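Local coordinates for transcription factor TAU subunit SFC1 (Schizosaccharomyces pombe, PDB 4BJI), which belongs to the tauA part of TFIIIC, which binds boxA promoter sites of tRNA genes, and is seen here as its DNA-binding domain, at residues 59-64 with 124-129; 49-54 with 139-144. One frame throughout, in Å; residues are numbered along the deposited sequence.

Contact 1: 59-64 with 124-129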
loop_
_atom_site.group_PDB
_atom_site.type_symbol
_atom_site.label_atom_id
_atom_site.label_comp_id
_atom_site.label_asym_id
_atom_site.label_seq_id
_atom_site.Cartn_x
_atom_site.Cartn_y
_atom_site.Cartn_z
ATOM N N LEU A 59 -0.484 -8.079 -3.973
ATOM C CA LEU A 59 -1.165 -8.936 -4.946
ATOM C C LEU A 59 -0.358 -10.182 -5.309
ATOM O O LEU A 59 -0.905 -11.292 -5.363
ATOM C CB LEU A 59 -1.478 -8.159 -6.226
ATOM C CG LEU A 59 -2.671 -7.230 -6.107
ATOM C CD1 LEU A 59 -2.715 -6.273 -7.270
ATOM C CD2 LEU A 59 -3.964 -8.044 -5.990
ATOM N N LEU A 60 0.933 -9.986 -5.560
ATOM C CA LEU A 60 1.751 -11.134 -5.969
ATOM C C LEU A 60 1.654 -12.206 -4.899
ATOM O O LEU A 60 1.631 -13.409 -5.220
ATOM C CB LEU A 60 3.200 -10.721 -6.147
ATOM C CG LEU A 60 3.555 -9.903 -7.382
ATOM C CD1 LEU A 60 4.954 -9.365 -7.231
ATOM C CD2 LEU A 60 3.417 -10.760 -8.638
ATOM N N ASN A 61 1.643 -11.810 -3.624
ATOM C CA ASN A 61 1.625 -12.780 -2.528
ATOM C C ASN A 61 0.278 -13.476 -2.363
ATOM O O ASN A 61 0.150 -14.437 -1.606
ATOM C CB ASN A 61 2.107 -12.126 -1.240
ATOM C CG ASN A 61 3.575 -11.720 -1.333
ATOM O OD1 ASN A 61 4.335 -12.280 -2.131
ATOM N ND2 ASN A 61 3.982 -10.783 -0.534
ATOM N N HIS A 62 -0.716 -13.029 -3.120
ATOM C CA HIS A 62 -2.014 -13.690 -3.156
ATOM C C HIS A 62 -2.278 -14.387 -4.484
ATOM O O HIS A 62 -3.400 -14.849 -4.721
ATOM C CB HIS A 62 -3.124 -12.680 -2.964
ATOM C CG HIS A 62 -3.252 -12.192 -1.567
ATOM N ND1 HIS A 62 -2.388 -11.273 -0.997
ATOM C CD2 HIS A 62 -4.172 -12.482 -0.616
ATOM C CE1 HIS A 62 -2.758 -11.048 0.250
ATOM N NE2 HIS A 62 -3.837 -11.763 0.505
ATOM N N LEU A 63 -1.302 -14.380 -5.381
ATOM C CA LEU A 63 -1.462 -14.948 -6.722
ATOM C C LEU A 63 -0.536 -16.128 -6.992
ATOM O O LEU A 63 0.559 -16.229 -6.448
ATOM C CB LEU A 63 -1.226 -13.859 -7.789
ATOM C CG LEU A 63 -2.269 -12.744 -7.937
ATOM C CD1 LEU A 63 -1.715 -11.569 -8.723
ATOM C CD2 LEU A 63 -3.512 -13.274 -8.587
ATOM N N ASP A 64 -0.972 -17.003 -7.884
ATOM C CA ASP A 64 -0.098 -18.048 -8.386
ATOM C C ASP A 64 1.240 -17.416 -8.792
ATOM O O ASP A 64 1.269 -16.428 -9.519
ATOM C CB ASP A 64 -0.763 -18.710 -9.596
ATOM C CG ASP A 64 -0.031 -19.951 -10.062
ATOM O OD1 ASP A 64 1.185 -19.869 -10.323
ATOM O OD2 ASP A 64 -0.682 -21.008 -10.165
ATOM N N LYS A 124 9.791 -11.749 1.098
ATOM C CA LYS A 124 9.083 -10.945 0.114
ATOM C C LYS A 124 7.740 -10.500 0.659
ATOM O O LYS A 124 6.914 -9.995 -0.078
ATOM C CB LYS A 124 8.812 -11.768 -1.153
ATOM C CG LYS A 124 9.996 -12.026 -2.064
ATOM C CD LYS A 124 9.521 -12.822 -3.280
ATOM C CE LYS A 124 10.667 -13.327 -4.150
ATOM N NZ LYS A 124 10.276 -14.545 -4.927
ATOM N N THR A 125 7.508 -10.707 1.942
ATOM C CA THR A 125 6.196 -10.446 2.488
ATOM C C THR A 125 5.792 -8.950 2.374
ATOM O O THR A 125 6.594 -7.989 2.483
ATOM C CB THR A 125 6.086 -10.901 3.958
ATOM O OG1 THR A 125 4.734 -10.787 4.382
ATOM C CG2 THR A 125 6.958 -10.057 4.887
ATOM N N HIS A 126 4.499 -8.771 2.185
ATOM C CA HIS A 126 3.860 -7.452 2.226
ATOM C C HIS A 126 3.430 -7.062 3.658
ATOM O O HIS A 126 3.001 -5.948 3.902
ATOM C CB HIS A 126 2.633 -7.481 1.324
ATOM C CG HIS A 126 1.639 -8.530 1.713
ATOM N ND1 HIS A 126 1.907 -9.882 1.616
ATOM C CD2 HIS A 126 0.394 -8.432 2.230
ATOM C CE1 HIS A 126 0.871 -10.567 2.069
ATOM N NE2 HIS A 126 -0.069 -9.709 2.426
ATOM N N VAL A 127 3.565 -7.994 4.599
ATOM C CA VAL A 127 3.122 -7.779 5.983
ATOM C C VAL A 127 4.223 -7.105 6.768
ATOM O O VAL A 127 5.401 -7.455 6.632
ATOM C CB VAL A 127 2.780 -9.150 6.614
ATOM C CG1 VAL A 127 2.444 -9.032 8.077
ATOM C CG2 VAL A 127 1.640 -9.805 5.879
ATOM N N PHE A 128 3.834 -6.157 7.621
ATOM C CA PHE A 128 4.753 -5.509 8.543
ATOM C C PHE A 128 4.483 -6.048 9.934
ATOM O O PHE A 128 3.465 -5.682 10.545
ATOM C CB PHE A 128 4.587 -3.979 8.543
ATOM C CG PHE A 128 5.715 -3.263 9.256
ATOM C CD1 PHE A 128 5.769 -3.185 10.639
ATOM C CD2 PHE A 128 6.743 -2.681 8.512
ATOM C CE1 PHE A 128 6.819 -2.577 11.243
ATOM C CE2 PHE A 128 7.778 -2.051 9.132
ATOM C CZ PHE A 128 7.798 -1.997 10.500
ATOM N N ASP A 129 5.369 -6.921 10.414
ATOM C CA ASP A 129 5.188 -7.539 11.754
ATOM C C ASP A 129 6.158 -7.004 12.801
ATOM O O ASP A 129 6.031 -7.316 13.993
ATOM C CB ASP A 129 5.198 -9.070 11.701
ATOM C CG ASP A 129 6.544 -9.640 11.337
ATOM O OD1 ASP A 129 7.508 -8.870 11.132
ATOM O OD2 ASP A 129 6.590 -10.909 11.197
#
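Asn61 reaches across to Lys124 and His126 and supplies both hydrogen bonds of this contact from a single atom. Its amide nitrogen ND2 gives one hydrogen to the backbone carbonyl O of Lys124 at 3.1 Å and the other to ND1 of the His126 ring, also at 3.1 Å. Both bonds are nearly straight, and both acceptors lie close to the amide plane, so the two N-H groups are used together and the rotation of the amide is fixed. The donor stands 39° out of the carbonyl plane of Lys124 and 23° out of the ring plane of His126. An asparagine suits this place because its short side chain carries two hydrogens on one nitrogen. As ND1 of His126 accepts, a neutral ring would be expected to carry its proton on NE2.

Van der Waals contact is lighter. CB of Asn61 lies 3.6 Å from ND1 of His126, the two side chains running antiparallel, side by side; CG of His126 lies between its backbone N and carbonyl carbon. His62 brings CE1 to within 3.7 Å of NE2 of His126, the rings meeting obliquely with planes 60° apart. ND1 of His62 is hydrogen-bonded to the backbone Ala58 O, earlier in helix 56-60, while its ring meets Trp54 edge-to-face.

Within 124-129 the backbone is locally braced. Thr125 OG1 accepts from Val127 N at 3.0 Å, holding the chain on both sides of His126.

Thus a type I beta turn from Leu60 to Leu63, continuous with the short helix 56-60 in the family's HTH region, meets an ST turn in the long loop between strands 109-111 and 139-141: a surface contact of two turns, joined through one side-chain amide.

Contact 2: 49-54 with 139-144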
loop_
_atom_site.group_PDB
_atom_site.type_symbol
_atom_site.label_atom_id
_atom_site.label_comp_id
_atom_site.label_asym_id
_atom_site.label_seq_id
_atom_site.Cartn_x
_atom_site.Cartn_y
_atom_site.Cartn_z
ATOM N N GLU A 49 -12.492 -7.154 -5.549
ATOM C CA GLU A 49 -13.747 -7.104 -4.783
ATOM C C GLU A 49 -13.444 -7.129 -3.299
ATOM O O GLU A 49 -14.100 -6.412 -2.523
ATOM C CB GLU A 49 -14.678 -8.273 -5.133
ATOM C CG GLU A 49 -15.152 -8.268 -6.553
ATOM C CD GLU A 49 -16.094 -7.097 -6.899
ATOM O OE1 GLU A 49 -16.534 -6.356 -6.005
ATOM O OE2 GLU A 49 -16.400 -6.948 -8.098
ATOM N N LYS A 50 -12.491 -7.939 -2.877
ATOM C CA LYS A 50 -12.145 -8.051 -1.446
ATOM C C LYS A 50 -11.506 -6.754 -0.909
ATOM O O LYS A 50 -11.744 -6.324 0.237
ATOM C CB LYS A 50 -11.153 -9.202 -1.221
ATOM C CG LYS A 50 -11.701 -10.605 -1.511
ATOM C CD LYS A 50 -10.611 -11.701 -1.504
ATOM C CE LYS A 50 -11.241 -13.093 -1.453
ATOM N NZ LYS A 50 -10.246 -14.193 -1.584
ATOM N N ARG A 51 -10.679 -6.137 -1.727
ATOM C CA ARG A 51 -9.838 -5.024 -1.310
ATOM C C ARG A 51 -9.643 -4.148 -2.545
ATOM O O ARG A 51 -9.081 -4.604 -3.527
ATOM C CB ARG A 51 -8.507 -5.587 -0.806
ATOM C CG ARG A 51 -7.464 -4.622 -0.465
ATOM C CD ARG A 51 -6.408 -5.451 0.292
ATOM N NE ARG A 51 -5.105 -4.874 0.230
ATOM C CZ ARG A 51 -4.084 -5.367 0.952
ATOM N NH1 ARG A 51 -4.288 -6.392 1.757
ATOM N NH2 ARG A 51 -2.918 -4.835 0.858
ATOM N N PRO A 52 -10.142 -2.906 -2.528
ATOM C CA PRO A 52 -10.131 -2.134 -3.773
ATOM C C PRO A 52 -8.797 -1.503 -4.134
ATOM O O PRO A 52 -8.649 -0.971 -5.229
ATOM C CB PRO A 52 -11.132 -1.016 -3.521
ATOM C CG PRO A 52 -11.140 -0.877 -2.006
ATOM C CD PRO A 52 -10.957 -2.269 -1.473
ATOM N N VAL A 53 -7.841 -1.530 -3.215
ATOM C CA VAL A 53 -6.556 -0.844 -3.358
ATOM C C VAL A 53 -5.447 -1.789 -2.920
ATOM O O VAL A 53 -5.457 -2.263 -1.761
ATOM C CB VAL A 53 -6.531 0.426 -2.440
ATOM C CG1 VAL A 53 -5.189 1.105 -2.470
ATOM C CG2 VAL A 53 -7.651 1.423 -2.827
ATOM N N TRP A 54 -4.474 -2.041 -3.792
ATOM C CA TRP A 54 -3.422 -3.022 -3.544
ATOM C C TRP A 54 -2.063 -2.559 -4.047
ATOM O O TRP A 54 -1.954 -2.063 -5.185
ATOM C CB TRP A 54 -3.686 -4.285 -4.358
ATOM C CG TRP A 54 -4.802 -5.196 -3.945
ATOM C CD1 TRP A 54 -6.102 -5.153 -4.367
ATOM C CD2 TRP A 54 -4.685 -6.355 -3.120
ATOM N NE1 TRP A 54 -6.810 -6.228 -3.833
ATOM C CE2 TRP A 54 -5.949 -6.971 -3.066
ATOM C CE3 TRP A 54 -3.629 -6.929 -2.421
ATOM C CZ2 TRP A 54 -6.183 -8.136 -2.327
ATOM C CZ3 TRP A 54 -3.871 -8.074 -1.681
ATOM C CH2 TRP A 54 -5.135 -8.661 -1.646
ATOM N N VAL A 139 7.180 -0.710 0.514
ATOM C CA VAL A 139 5.886 -0.019 0.546
ATOM C C VAL A 139 4.893 -0.920 1.274
ATOM O O VAL A 139 4.664 -2.043 0.853
ATOM C CB VAL A 139 5.321 0.317 -0.849
ATOM C CG1 VAL A 139 4.023 1.085 -0.724
ATOM C CG2 VAL A 139 6.327 1.106 -1.663
ATOM N N TYR A 140 4.364 -0.442 2.400
ATOM C CA TYR A 140 3.450 -1.220 3.241
ATOM C C TYR A 140 2.108 -0.537 3.296
ATOM O O TYR A 140 2.026 0.664 3.563
ATOM C CB TYR A 140 4.001 -1.364 4.657
ATOM C CG TYR A 140 5.252 -2.202 4.711
ATOM C CD1 TYR A 140 6.497 -1.622 4.568
ATOM C CD2 TYR A 140 5.176 -3.558 4.887
ATOM C CE1 TYR A 140 7.644 -2.387 4.609
ATOM C CE2 TYR A 140 6.321 -4.326 4.932
ATOM C CZ TYR A 140 7.536 -3.731 4.802
ATOM O OH TYR A 140 8.691 -4.541 4.846
ATOM N N GLN A 141 1.058 -1.316 3.130
ATOM C CA GLN A 141 -0.288 -0.806 3.323
ATOM C C GLN A 141 -0.748 -0.983 4.769
ATOM O O GLN A 141 -0.397 -1.965 5.425
ATOM C CB GLN A 141 -1.271 -1.475 2.396
ATOM C CG GLN A 141 -1.092 -1.004 0.947
ATOM C CD GLN A 141 -2.128 -1.638 0.058
ATOM O OE1 GLN A 141 -1.883 -2.721 -0.496
ATOM N NE2 GLN A 141 -3.278 -1.030 -0.073
ATOM N N VAL A 142 -1.544 -0.040 5.259
ATOM C CA VAL A 142 -1.963 -0.064 6.658
ATOM C C VAL A 142 -2.608 -1.379 7.093
ATOM O O VAL A 142 -2.300 -1.900 8.170
ATOM C CB VAL A 142 -2.896 1.115 6.921
ATOM C CG1 VAL A 142 -3.646 0.954 8.266
ATOM C CG2 VAL A 142 -2.101 2.436 6.845
ATOM N N CYS A 143 -3.492 -1.911 6.277
ATOM C CA CYS A 143 -4.194 -3.147 6.601
ATOM C C CYS A 143 -3.269 -4.344 6.752
ATOM O O CYS A 143 -3.696 -5.377 7.305
ATOM C CB CYS A 143 -5.277 -3.421 5.560
ATOM S SG CYS A 143 -4.673 -3.540 3.841
ATOM N N ASP A 144 -2.039 -4.226 6.247
ATOM C CA ASP A 144 -1.059 -5.302 6.312
ATOM C C ASP A 144 -0.060 -5.085 7.466
ATOM O O ASP A 144 0.888 -5.871 7.592
ATOM C CB ASP A 144 -0.320 -5.429 4.995
ATOM C CG ASP A 144 -1.237 -5.721 3.822
ATOM O OD1 ASP A 144 -2.255 -6.405 4.024
ATOM O OD2 ASP A 144 -0.896 -5.275 2.710
#
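Arg51 and Gln141 meet at their tips, the guanidinium and amide planes 69° apart. NH2 of Arg51 bonds to OE1 of Gln141 at 2.7 Å; the oxygen lies in the guanidinium plane, whereas the nitrogen stands well above the plane of the amide carbonyl. Asp144 takes the end of the same group. Arg51 NH1 bonds to Asp144 OD1 at 3.0 Å. Arg51 NH2 bonds to Asp144 OD2 at 2.8 Å, making an end-on bidentate salt bridge with planes 39° apart. Arginine suits this buried place because its flat cation offers several N-H groups to oxygens around its rim. With CG anti to the backbone N (chi1 174°) and an extended chain beyond, it spans the gap between the segments.

The faces of the guanidinium are sandwiched. Cys143 SG sits over the centre of one, 3.5 Å from Arg51 CZ, and Trp54 CE3 lies against the opposite face toward the rim. Gln141 turns its other amide atom to the backbone, NE2 bonding in a straight line to Val53 O at 3.0 Å. Glutamine can thus accept from the arginine while donating to the strand.

The contact ties the junction of helix 35-50 and strand 53-55 to strand 139-141 and its 3-10 turn. NE2 of Gln141 also donates to Tyr107 O, its OE1 accepts from Thr55 N, and Ala58 of helix 56-60 packs against Arg51 and Asp144.

Contact 2 is buried near the centre of the chain, whereas contact 1 lies at the surface, their centres about 10 Å apart. Both join the N-terminal HTH region to the part of the chain around strand 139-141, and contact 1 is nested within the loop that contact 2 closes. Chemistry follows place: in the interior an arginine cation is shared between a carboxylate and a glutamine oxygen, while at the surface a side-chain amide meets a backbone carbonyl and an imidazole. The two also touch directly. Phe128 N probably bonds to Asp144 O at 3.0 Å, and Leu59 CD2 packs on Trp54 CD2 at 3.4 Å, so the contacts adjoin on both sides of the interface.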